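Terminal oxygenase component of carbazole (Janthinobacterium sp., PDB 7BUG) is the terminal oxygenase of carbazole 1,9a-dioxygenase, adding dioxygen at the angular C-9a and adjacent C-1 positions of carbazole with a Rieske [2Fe-2S] cluster and a mononuclear iron. Local coordinates at residues R215-D220 / G226-I231. Numbering follows the deposited sequence.
Sequences RVVDDD and GVYDLI
Tyr228 CG and Val217 CG2 each stand anti to their own carbonyl carbon, beside the backbone N (Tyr228 chi1 -74°), and the phenol ring and the valine methyl meet on one face of a beta hairpin. CG2 of Val217 lies at the ring edge, near its plane, 3.6 Å from Tyr228 CE1. Arg215 shares this face: its CB packs 3.9 Å from Leu230 CD1, while the bent remainder of the chain turns along its own strand and NH1 donates to Val216 O at 2.9 Å. Gly226 has no side chain to set beside Val217. Four backbone bonds join the antiparallel strands in two hydrogen-bonded pairs, Arg215 with Tyr228 and Val217 with Gly226. The nearly straight ones are Tyr228 N to Arg215 O, 2.8 Å, and Val217 N to Gly226 O, 2.8 Å. Between them, the side chains of the non-hydrogen-bonded pair Val216 and Val227 point to the other face, their CG2 atoms 4.4 Å apart. At the strand's end, Asp229 OD1 accepts from Ile231 N in an Asx turn. Strand 214-217 is an edge strand of the ring-hydroxylase domain's antiparallel sheet within this chain; strand 226-229 pairs on its other side with strand 261-265, and helix 360-372 packs on Val216 and Val227.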
# COMPACT_ATOMS: atom_id res chain seq x y z
N ARG A 215 31.92 25.70 11.01
CA ARG A 215 32.13 26.09 12.42
C ARG A 215 30.96 25.48 13.18
O ARG A 215 29.82 25.87 12.92
CB ARG A 215 32.21 27.60 12.55
CG ARG A 215 32.12 28.15 13.96
CD ARG A 215 33.17 27.60 14.89
NE ARG A 215 33.54 28.59 15.91
CZ ARG A 215 32.82 28.91 16.99
NH1 ARG A 215 31.66 28.33 17.25
NH2 ARG A 215 33.29 29.82 17.83
N VAL A 216 31.28 24.56 14.08
CA VAL A 216 30.30 23.96 15.02
C VAL A 216 30.06 24.96 16.15
O VAL A 216 31.05 25.52 16.69
CB VAL A 216 30.77 22.61 15.57
CG1 VAL A 216 29.88 22.17 16.71
CG2 VAL A 216 30.86 21.59 14.48
N VAL A 217 28.80 25.20 16.50
CA VAL A 217 28.41 26.00 17.69
C VAL A 217 27.84 25.02 18.72
O VAL A 217 26.74 24.49 18.47
CB VAL A 217 27.43 27.12 17.31
CG1 VAL A 217 26.92 27.89 18.52
CG2 VAL A 217 28.06 28.05 16.29
N ASP A 218 28.61 24.69 19.77
CA ASP A 218 28.20 23.71 20.81
C ASP A 218 28.46 24.31 22.19
O ASP A 218 28.40 23.54 23.17
CB ASP A 218 28.87 22.34 20.65
CG ASP A 218 30.37 22.30 20.82
OD1 ASP A 218 30.98 23.39 20.90
OD2 ASP A 218 30.94 21.17 20.86
N ASP A 219 28.65 25.62 22.21
CA ASP A 219 29.08 26.48 23.33
C ASP A 219 28.25 27.77 23.27
O ASP A 219 28.71 28.81 23.79
CB ASP A 219 30.60 26.78 23.28
CG ASP A 219 31.18 27.11 21.91
OD1 ASP A 219 30.44 27.61 21.01
OD2 ASP A 219 32.38 26.85 21.72
N ASP A 220 27.07 27.71 22.65
CA ASP A 220 26.09 28.82 22.71
C ASP A 220 25.45 28.77 24.11
O ASP A 220 25.17 27.64 24.59
CB ASP A 220 25.09 28.77 21.55
CG ASP A 220 23.91 29.71 21.71
OD1 ASP A 220 23.11 29.43 22.61
OD2 ASP A 220 23.78 30.70 20.90
N GLY A 226 24.50 24.12 16.59
CA GLY A 226 24.39 24.25 15.13
C GLY A 226 25.72 24.22 14.42
O GLY A 226 26.79 24.01 15.03
N VAL A 227 25.66 24.38 13.11
CA VAL A 227 26.84 24.35 12.20
C VAL A 227 26.68 25.50 11.22
O VAL A 227 25.63 25.63 10.60
CB VAL A 227 27.00 23.01 11.46
CG1 VAL A 227 28.31 22.98 10.68
CG2 VAL A 227 26.94 21.84 12.40
N TYR A 228 27.73 26.30 11.06
CA TYR A 228 27.82 27.30 9.97
C TYR A 228 28.58 26.65 8.81
O TYR A 228 29.57 25.95 9.05
CB TYR A 228 28.54 28.58 10.40
CG TYR A 228 27.74 29.47 11.31
CD1 TYR A 228 27.64 29.21 12.67
CD2 TYR A 228 27.00 30.51 10.79
CE1 TYR A 228 26.87 30.03 13.50
CE2 TYR A 228 26.23 31.33 11.60
CZ TYR A 228 26.14 31.07 12.96
OH TYR A 228 25.34 31.87 13.73
N ASP A 229 28.07 26.92 7.60
CA ASP A 229 28.66 26.56 6.29
C ASP A 229 29.63 27.69 5.93
O ASP A 229 29.18 28.78 5.60
CB ASP A 229 27.56 26.37 5.23
CG ASP A 229 28.09 26.22 3.80
OD1 ASP A 229 29.32 26.05 3.65
OD2 ASP A 229 27.27 26.35 2.85
N LEU A 230 30.92 27.41 5.99
CA LEU A 230 31.98 28.40 5.69
C LEU A 230 32.62 28.08 4.34
O LEU A 230 33.74 28.58 4.13
CB LEU A 230 33.04 28.35 6.79
CG LEU A 230 32.53 28.59 8.21
CD1 LEU A 230 33.71 28.67 9.16
CD2 LEU A 230 31.67 29.83 8.28
N ILE A 231 31.95 27.35 3.44
CA ILE A 231 32.54 27.03 2.11
C ILE A 231 32.84 28.34 1.37
O ILE A 231 33.92 28.38 0.78
CB ILE A 231 31.64 26.07 1.30
CG1 ILE A 231 32.45 25.38 0.21
CG2 ILE A 231 30.43 26.80 0.73
CD1 ILE A 231 31.65 24.35 -0.54